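Local coordinates for LRR receptor-like serine/threonine-protein kinase RGI3 (Arabidopsis thaliana, PDB 5HZ0) that acts as a cell-surface receptor kinase for RGF peptide hormones, which maintain the root stem cell niche, and pairs with SERK co-receptors once a peptide is bound, at residues A[304-309]-A[328-333]; A[332-337]-A[354-359]. The protein carries 5 engineered substitutions. All coordinates share one frame; numbering follows the deposited sequence.

Interaction 1: A[304-309]-A[328-333]; sequences LTHLEI and LTMFFA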
ATOM      1  N   LEU A 304      -9.455 -10.476 -18.081  1.00  5.37           N
ATOM      2  CA  LEU A 304      -9.314  -9.803 -16.786  1.00  6.74           C
ATOM      3  C   LEU A 304      -8.248 -10.484 -15.939  1.00  6.63           C
ATOM      4  O   LEU A 304      -8.378 -11.652 -15.594  1.00  7.59           O
ATOM      5  CB  LEU A 304     -10.645  -9.889 -16.034  1.00 10.33           C
ATOM      6  CG  LEU A 304     -11.236  -8.737 -15.214  1.00  9.00           C
ATOM      7  CD1 LEU A 304     -11.068  -7.367 -15.879  1.00  2.00           C
ATOM      8  CD2 LEU A 304     -12.713  -9.034 -14.993  1.00  2.00           C
ATOM      9  N   THR A 305      -7.186  -9.758 -15.610  1.00  6.87           N
ATOM     10  CA  THR A 305      -6.244 -10.182 -14.568  1.00 12.19           C
ATOM     11  C   THR A 305      -6.583  -9.678 -13.152  1.00 11.31           C
ATOM     12  O   THR A 305      -6.457 -10.406 -12.154  1.00  7.45           O
ATOM     13  CB  THR A 305      -4.792  -9.865 -14.962  1.00 13.56           C
ATOM     14  OG1 THR A 305      -4.599  -8.449 -14.967  1.00 16.68           O
ATOM     15  CG2 THR A 305      -4.522 -10.396 -16.361  1.00  2.56           C
ATOM     16  N   HIS A 306      -6.998  -8.418 -13.076  1.00  8.29           N
ATOM     17  CA  HIS A 306      -7.173  -7.744 -11.790  1.00  2.00           C
ATOM     18  C   HIS A 306      -8.599  -7.256 -11.594  1.00 10.09           C
ATOM     19  O   HIS A 306      -9.079  -6.401 -12.344  1.00  2.00           O
ATOM     20  CB  HIS A 306      -6.213  -6.566 -11.675  1.00  2.00           C
ATOM     21  CG  HIS A 306      -4.796  -6.965 -11.455  1.00 27.97           C
ATOM     22  ND1 HIS A 306      -3.979  -7.411 -12.464  1.00 26.64           N
ATOM     23  CD2 HIS A 306      -4.038  -6.982 -10.324  1.00 33.21           C
ATOM     24  CE1 HIS A 306      -2.778  -7.690 -11.980  1.00 25.62           C
ATOM     25  NE2 HIS A 306      -2.797  -7.431 -10.683  1.00 35.82           N
ATOM     26  N   LEU A 307      -9.286  -7.816 -10.605  1.00  2.00           N
ATOM     27  CA  LEU A 307     -10.586  -7.272 -10.248  1.00  2.88           C
ATOM     28  C   LEU A 307     -10.546  -6.824  -8.789  1.00  5.76           C
ATOM     29  O   LEU A 307     -10.551  -7.658  -7.873  1.00  2.00           O
ATOM     30  CB  LEU A 307     -11.670  -8.324 -10.464  1.00  2.00           C
ATOM     31  CG  LEU A 307     -13.125  -7.968 -10.159  1.00 10.65           C
ATOM     32  CD1 LEU A 307     -13.589  -6.749 -10.953  1.00  2.00           C
ATOM     33  CD2 LEU A 307     -14.007  -9.202 -10.453  1.00  3.70           C
ATOM     34  N   GLU A 308     -10.488  -5.505  -8.589  1.00  4.85           N
ATOM     35  CA  GLU A 308     -10.515  -4.932  -7.252  1.00  2.00           C
ATOM     36  C   GLU A 308     -11.769  -4.092  -7.129  1.00 10.32           C
ATOM     37  O   GLU A 308     -11.850  -2.996  -7.684  1.00  4.90           O
ATOM     38  CB  GLU A 308      -9.290  -4.053  -7.006  1.00  6.36           C
ATOM     39  CG  GLU A 308      -8.003  -4.797  -6.697  1.00 13.74           C
ATOM     40  CD  GLU A 308      -7.332  -5.314  -7.945  1.00 28.43           C
ATOM     41  OE1 GLU A 308      -6.783  -4.493  -8.709  1.00 28.47           O
ATOM     42  OE2 GLU A 308      -7.364  -6.541  -8.167  1.00 35.30           O
ATOM     43  N   ILE A 309     -12.760  -4.673  -6.459  1.00  9.05           N
ATOM     44  CA  ILE A 309     -14.036  -4.054  -6.111  1.00  2.82           C
ATOM     45  C   ILE A 309     -14.242  -3.786  -4.621  1.00  5.23           C
ATOM     46  O   ILE A 309     -15.375  -3.678  -4.149  1.00  2.00           O
ATOM     47  CB  ILE A 309     -15.226  -4.759  -6.784  1.00  5.62           C
ATOM     48  CG1 ILE A 309     -15.350  -6.200  -6.292  1.00  2.00           C
ATOM     49  CG2 ILE A 309     -15.070  -4.682  -8.315  1.00  2.00           C
ATOM     50  CD1 ILE A 309     -16.593  -6.886  -6.787  1.00  2.00           C
ATOM     51  N   LEU A 328      -7.505 -14.502 -14.365  1.00  8.17           N
ATOM     52  CA  LEU A 328      -7.581 -13.725 -13.122  1.00  7.89           C
ATOM     53  C   LEU A 328      -6.458 -14.080 -12.137  1.00  8.06           C
ATOM     54  O   LEU A 328      -6.343 -15.224 -11.669  1.00  7.49           O
ATOM     55  CB  LEU A 328      -8.927 -13.998 -12.465  1.00  6.84           C
ATOM     56  CG  LEU A 328      -9.487 -13.068 -11.394  1.00  9.47           C
ATOM     57  CD1 LEU A 328      -9.774 -11.699 -11.989  1.00 14.29           C
ATOM     58  CD2 LEU A 328     -10.749 -13.668 -10.779  1.00  2.48           C
ATOM     59  N   THR A 329      -5.618 -13.085 -11.851  1.00  4.08           N
ATOM     60  CA  THR A 329      -4.567 -13.177 -10.841  1.00  4.25           C
ATOM     61  C   THR A 329      -4.967 -12.694  -9.457  1.00  8.06           C
ATOM     62  O   THR A 329      -4.478 -13.187  -8.450  1.00  9.40           O
ATOM     63  CB  THR A 329      -3.252 -12.518 -11.305  1.00  4.94           C
ATOM     64  OG1 THR A 329      -3.430 -11.104 -11.463  1.00  6.82           O
ATOM     65  CG2 THR A 329      -2.832 -13.114 -12.610  1.00  2.00           C
ATOM     66  N   MET A 330      -5.818 -11.681  -9.434  1.00 14.59           N
ATOM     67  CA  MET A 330      -6.116 -10.954  -8.208  1.00 18.32           C
ATOM     68  C   MET A 330      -7.608 -10.676  -8.094  1.00 22.55           C
ATOM     69  O   MET A 330      -8.207 -10.080  -9.001  1.00  2.00           O
ATOM     70  CB  MET A 330      -5.341  -9.639  -8.186  1.00 19.66           C
ATOM     71  CG  MET A 330      -5.384  -8.930  -6.849  1.00 28.12           C
ATOM     72  SD  MET A 330      -4.356  -7.456  -6.824  1.00 38.13           S
ATOM     73  CE  MET A 330      -2.769  -8.155  -7.288  1.00 11.88           C
ATOM     74  N   PHE A 331      -8.213 -11.130  -6.998  1.00  2.00           N
ATOM     75  CA  PHE A 331      -9.624 -10.873  -6.781  1.00  2.00           C
ATOM     76  C   PHE A 331      -9.814 -10.261  -5.373  1.00  7.58           C
ATOM     77  O   PHE A 331      -9.740 -10.964  -4.343  1.00  4.57           O
ATOM     78  CB  PHE A 331     -10.397 -12.194  -6.956  1.00  2.32           C
ATOM     79  CG  PHE A 331     -11.886 -12.085  -6.755  1.00  8.95           C
ATOM     80  CD1 PHE A 331     -12.572 -10.928  -7.099  1.00 10.53           C
ATOM     81  CD2 PHE A 331     -12.602 -13.150  -6.215  1.00  2.00           C
ATOM     82  CE1 PHE A 331     -13.953 -10.823  -6.895  1.00  6.58           C
ATOM     83  CE2 PHE A 331     -13.973 -13.047  -6.006  1.00 10.41           C
ATOM     84  CZ  PHE A 331     -14.651 -11.875  -6.353  1.00  2.00           C
ATOM     85  N   PHE A 332     -10.087  -8.952  -5.342  1.00  5.27           N
ATOM     86  CA  PHE A 332     -10.357  -8.248  -4.087  1.00  2.49           C
ATOM     87  C   PHE A 332     -11.793  -7.742  -4.085  1.00  2.00           C
ATOM     88  O   PHE A 332     -12.134  -6.797  -4.807  1.00  3.07           O
ATOM     89  CB  PHE A 332      -9.400  -7.058  -3.880  1.00  2.00           C
ATOM     90  CG  PHE A 332      -7.970  -7.452  -3.585  1.00  4.31           C
ATOM     91  CD1 PHE A 332      -7.592  -8.788  -3.512  1.00  4.75           C
ATOM     92  CD2 PHE A 332      -7.001  -6.478  -3.375  1.00  2.00           C
ATOM     93  CE1 PHE A 332      -6.257  -9.145  -3.249  1.00  5.59           C
ATOM     94  CE2 PHE A 332      -5.681  -6.821  -3.108  1.00 12.80           C
ATOM     95  CZ  PHE A 332      -5.306  -8.161  -3.038  1.00  2.00           C
ATOM     96  N   ALA A 333     -12.636  -8.437  -3.325  1.00  4.45           N
ATOM     97  CA  ALA A 333     -13.991  -8.003  -2.957  1.00  2.00           C
ATOM     98  C   ALA A 333     -14.219  -7.574  -1.481  1.00  5.98           C
ATOM     99  O   ALA A 333     -15.370  -7.516  -1.037  1.00  3.15           O
ATOM    100  CB  ALA A 333     -15.020  -9.022  -3.399  1.00  6.56           C
TER

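Interaction 2: A[332-337]-A[354-359]; sequences FAWQNK and AIDLSY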
ATOM      1  N   PHE A 332     -10.087  -8.952  -5.342  1.00  5.27           N
ATOM      2  CA  PHE A 332     -10.357  -8.248  -4.087  1.00  2.49           C
ATOM      3  C   PHE A 332     -11.793  -7.742  -4.085  1.00  2.00           C
ATOM      4  O   PHE A 332     -12.134  -6.797  -4.807  1.00  3.07           O
ATOM      5  CB  PHE A 332      -9.400  -7.058  -3.880  1.00  2.00           C
ATOM      6  CG  PHE A 332      -7.970  -7.452  -3.585  1.00  4.31           C
ATOM      7  CD1 PHE A 332      -7.592  -8.788  -3.512  1.00  4.75           C
ATOM      8  CD2 PHE A 332      -7.001  -6.478  -3.375  1.00  2.00           C
ATOM      9  CE1 PHE A 332      -6.257  -9.145  -3.249  1.00  5.59           C
ATOM     10  CE2 PHE A 332      -5.681  -6.821  -3.108  1.00 12.80           C
ATOM     11  CZ  PHE A 332      -5.306  -8.161  -3.038  1.00  2.00           C
ATOM     12  N   ALA A 333     -12.636  -8.437  -3.325  1.00  4.45           N
ATOM     13  CA  ALA A 333     -13.991  -8.003  -2.957  1.00  2.00           C
ATOM     14  C   ALA A 333     -14.219  -7.574  -1.481  1.00  5.98           C
ATOM     15  O   ALA A 333     -15.370  -7.516  -1.037  1.00  3.15           O
ATOM     16  CB  ALA A 333     -15.020  -9.022  -3.399  1.00  6.56           C
ATOM     17  N   TRP A 334     -13.150  -7.420  -0.694  1.00  2.00           N
ATOM     18  CA  TRP A 334     -13.295  -7.177   0.753  1.00  2.00           C
ATOM     19  C   TRP A 334     -14.050  -5.890   1.118  1.00  2.00           C
ATOM     20  O   TRP A 334     -14.100  -4.950   0.336  1.00  2.00           O
ATOM     21  CB  TRP A 334     -11.959  -7.292   1.510  1.00  2.00           C
ATOM     22  CG  TRP A 334     -10.852  -6.337   1.119  1.00 18.85           C
ATOM     23  CD1 TRP A 334     -10.003  -6.449   0.044  1.00 15.37           C
ATOM     24  CD2 TRP A 334     -10.444  -5.149   1.827  1.00 14.37           C
ATOM     25  NE1 TRP A 334      -9.113  -5.391   0.033  1.00 12.04           N
ATOM     26  CE2 TRP A 334      -9.364  -4.586   1.115  1.00 11.59           C
ATOM     27  CE3 TRP A 334     -10.894  -4.508   2.989  1.00 20.86           C
ATOM     28  CZ2 TRP A 334      -8.728  -3.417   1.532  1.00 11.88           C
ATOM     29  CZ3 TRP A 334     -10.264  -3.353   3.398  1.00  2.00           C
ATOM     30  CH2 TRP A 334      -9.195  -2.816   2.670  1.00  6.18           C
ATOM     31  N   GLN A 335     -14.671  -5.895   2.300  1.00  2.00           N
ATOM     32  CA  GLN A 335     -15.484  -4.772   2.793  1.00  2.00           C
ATOM     33  C   GLN A 335     -16.619  -4.465   1.831  1.00  2.00           C
ATOM     34  O   GLN A 335     -16.693  -3.385   1.229  1.00  2.00           O
ATOM     35  CB  GLN A 335     -14.632  -3.519   3.076  1.00  6.03           C
ATOM     36  CG  GLN A 335     -15.339  -2.421   3.856  1.00  2.00           C
ATOM     37  CD  GLN A 335     -15.915  -2.923   5.181  1.00  6.06           C
ATOM     38  OE1 GLN A 335     -15.205  -3.015   6.186  1.00  2.00           O
ATOM     39  NE2 GLN A 335     -17.205  -3.280   5.171  1.00  3.11           N
ATOM     40  N   ASN A 336     -17.507  -5.442   1.704  1.00  2.00           N
ATOM     41  CA  ASN A 336     -18.757  -5.276   0.987  1.00  3.73           C
ATOM     42  C   ASN A 336     -19.907  -5.928   1.751  1.00  4.11           C
ATOM     43  O   ASN A 336     -19.762  -6.305   2.911  1.00  7.60           O
ATOM     44  CB  ASN A 336     -18.660  -5.885  -0.421  1.00  3.92           C
ATOM     45  CG  ASN A 336     -18.039  -4.946  -1.396  1.00  8.70           C
ATOM     46  OD1 ASN A 336     -18.638  -3.921  -1.740  1.00  6.22           O
ATOM     47  ND2 ASN A 336     -16.815  -5.263  -1.837  1.00  2.00           N
ATOM     48  N   LYS A 337     -21.056  -6.009   1.098  1.00  6.89           N
ATOM     49  CA  LYS A 337     -22.220  -6.759   1.567  1.00 11.06           C
ATOM     50  C   LYS A 337     -22.423  -8.178   0.971  1.00 14.01           C
ATOM     51  O   LYS A 337     -23.556  -8.669   0.929  1.00 14.22           O
ATOM     52  CB  LYS A 337     -23.485  -5.913   1.476  1.00 13.38           C
ATOM     53  CG  LYS A 337     -23.781  -5.161   2.730  1.00  5.98           C
ATOM     54  CD  LYS A 337     -22.829  -4.032   2.975  1.00 19.78           C
ATOM     55  CE  LYS A 337     -23.166  -3.413   4.343  1.00 30.97           C
ATOM     56  NZ  LYS A 337     -22.047  -2.623   4.933  1.00 35.27           N
ATOM     57  N   ALA A 354      -3.902 -13.852  -5.403  1.00 14.18           N
ATOM     58  CA  ALA A 354      -4.421 -13.239  -4.190  1.00  3.81           C
ATOM     59  C   ALA A 354      -5.933 -13.187  -4.206  1.00  4.27           C
ATOM     60  O   ALA A 354      -6.546 -12.624  -5.121  1.00  6.31           O
ATOM     61  CB  ALA A 354      -3.848 -11.835  -4.021  1.00  2.03           C
ATOM     62  N   ILE A 355      -6.538 -13.781  -3.192  1.00  2.00           N
ATOM     63  CA  ILE A 355      -7.966 -13.625  -2.983  1.00  7.76           C
ATOM     64  C   ILE A 355      -8.192 -12.918  -1.629  1.00  2.00           C
ATOM     65  O   ILE A 355      -7.780 -13.441  -0.596  1.00  2.00           O
ATOM     66  CB  ILE A 355      -8.663 -14.995  -2.960  1.00  2.00           C
ATOM     67  CG1 ILE A 355      -8.427 -15.740  -4.269  1.00  7.83           C
ATOM     68  CG2 ILE A 355     -10.155 -14.841  -2.690  1.00 14.73           C
ATOM     69  CD1 ILE A 355      -8.785 -17.209  -4.192  1.00  5.37           C
ATOM     70  N   ASP A 356      -8.790 -11.725  -1.637  1.00  3.09           N
ATOM     71  CA  ASP A 356      -9.253 -11.128  -0.383  1.00  4.28           C
ATOM     72  C   ASP A 356     -10.756 -10.863  -0.441  1.00  5.18           C
ATOM     73  O   ASP A 356     -11.225  -9.935  -1.117  1.00  4.57           O
ATOM     74  CB  ASP A 356      -8.491  -9.829  -0.072  1.00  7.96           C
ATOM     75  CG  ASP A 356      -8.724  -9.313   1.370  1.00 12.08           C
ATOM     76  OD1 ASP A 356      -9.706  -9.734   2.033  1.00 15.97           O
ATOM     77  OD2 ASP A 356      -7.909  -8.477   1.837  1.00  5.91           O
ATOM     78  N   LEU A 357     -11.492 -11.713   0.272  1.00  4.47           N
ATOM     79  CA  LEU A 357     -12.942 -11.603   0.485  1.00  4.80           C
ATOM     80  C   LEU A 357     -13.400 -11.113   1.886  1.00  2.73           C
ATOM     81  O   LEU A 357     -14.580 -11.238   2.236  1.00  6.65           O
ATOM     82  CB  LEU A 357     -13.642 -12.893   0.053  1.00  2.00           C
ATOM     83  CG  LEU A 357     -13.320 -13.279  -1.395  1.00  2.00           C
ATOM     84  CD1 LEU A 357     -13.955 -14.602  -1.785  1.00  2.00           C
ATOM     85  CD2 LEU A 357     -13.735 -12.171  -2.362  1.00  8.68           C
ATOM     86  N   SER A 358     -12.468 -10.633   2.705  1.00  2.00           N
ATOM     87  CA  SER A 358     -12.768 -10.289   4.116  1.00  2.68           C
ATOM     88  C   SER A 358     -13.864  -9.249   4.261  1.00  2.94           C
ATOM     89  O   SER A 358     -14.168  -8.507   3.331  1.00  2.00           O
ATOM     90  CB  SER A 358     -11.536  -9.730   4.845  1.00  2.00           C
ATOM     91  OG  SER A 358     -10.401 -10.583   4.776  1.00  3.67           O
ATOM     92  N   TYR A 359     -14.475  -9.223   5.438  1.00  7.35           N
ATOM     93  CA  TYR A 359     -15.491  -8.227   5.773  1.00  4.94           C
ATOM     94  C   TYR A 359     -16.676  -8.277   4.819  1.00  2.00           C
ATOM     95  O   TYR A 359     -17.010  -7.302   4.136  1.00  2.00           O
ATOM     96  CB  TYR A 359     -14.899  -6.808   5.825  1.00  7.54           C
ATOM     97  CG  TYR A 359     -13.861  -6.614   6.902  1.00  2.00           C
ATOM     98  CD1 TYR A 359     -14.228  -6.489   8.242  1.00  2.00           C
ATOM     99  CD2 TYR A 359     -12.517  -6.532   6.581  1.00  3.89           C
ATOM    100  CE1 TYR A 359     -13.272  -6.317   9.235  1.00  2.00           C
ATOM    101  CE2 TYR A 359     -11.564  -6.360   7.551  1.00  2.00           C
ATOM    102  CZ  TYR A 359     -11.942  -6.248   8.871  1.00 11.64           C
ATOM    103  OH  TYR A 359     -10.968  -6.073   9.816  1.00 14.40           O
TER

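Interaction 1: A[304-309]-A[328-333]
His306 and Met330 cross at a slant on neighbouring strands. His306 CG lies beside its backbone N (chi1 -73°), on the face of the strands that also carries Met330. Met330 CG is anti to its backbone N, and the chain then bends at its end (chi3 -56°), which places CE near the plane of the imidazole, at its edge. Met330 CE lies 3.5 Å from His306 NE2, and the sulfur also meets the ring at its edge. Thr329 OG1 comes over one face of the same ring, offset toward the rim. The ring is tied down by a hydrogen bond of 2.8 Å between His306 ND1 and Thr305 OG1. An alanine in place of His306 would probably leave the Met330 methyl without its edge contact, and freer to turn, and would cost Thr305 OG1 one of its two partners, the other being Gln281 O.

The backbones run parallel. Thr305 O takes three donors: Thr329 N at 2.8 Å, Met330 N at 3.1 Å, and Thr329 OG1 from above the carbonyl plane. Leu307 N gives a nearly straight bond to Met330 O, and the ladder continues from Phe332 N to Leu307 O and from Ile309 N to Phe332 O.

On the His306 face, Glu308 OE2 lies 3.4 Å from Met330 CG, and Glu308 CG packs beside Phe332. On the other face, Leu307 CD2 touches Phe331 CE1 at 3.9 Å. One face is therefore hydrophobic core. The other is a mixed polar and aromatic surface, where Met330 packs on a modified side chain of the bound peptide and Phe332 on its backbone.

Interaction 2: A[332-337]-A[354-359]
The indole of Trp334 carries the Asp356 carboxylate on one face. The two planes are only 17° apart, and Asp356 OD2 sits over the rim, 3.4 Å from Trp334 CD1. Asp356 O lies at the indole edge, in its plane. The Phe332 ring receives Ala354 CB at its edge, 3.7 Å from CE1, while its plane stands steeply to the Asp356 carboxylate. Farther on, the Gln335 amide plane is turned 23° from the Tyr359 ring, and Gln335 OE1 comes 3.8 Å from Tyr359 CB.

Asp356 uses both oxygens. OD1 accepts from Ser358 N at 3.0 Å, forming an Asx turn, and also from Ser358 OG. These two bonds fix the carboxylate against the indole. OD2 and Trp334 NE1 each hydrogen-bond the backbone of the bound peptide, so this pair forms part of the hormone-binding surface.

Beneath them the main chains continue in step. Gln335 N bonds Ser358 O at 2.9 Å and Asn336 N bonds Tyr359 O at 3.1 Å; Ala333 N to Asp356 O is weak. Asn336 ND2 bonds Ala333 O and also Ile309 O, a link between turns of the asparagine ladder characteristic of leucine-rich repeats. Ala333 CB packs on Leu357 CD2 on the core side. Strand 354-356 lies between strands 330-332 and 378-380; Asp356 and Ser358 touch Leu380, and Ala354 touches Lys378.

In the fold
Interactions 1 and 2 are successive steps of the leucine-rich repeat solenoid in the extracellular part of the receptor. Their centres are about 10 Å apart. Strands 306-308, 330-332 and 354-356 follow one another along the chain and lie side by side, all parallel. Strand 330-332 is the middle one, and Phe332 and Ala333 belong to both contacts. Phe331 joins them further: its N and O probably bond Ala354 O and Asp356 N, and its ring packs on Leu357. Interaction 1 spans the strands, while interaction 2 runs on into the turns after them. Together they bring the recognition residues 330-334 and 356-359 side by side on the repeat surface that binds the peptide.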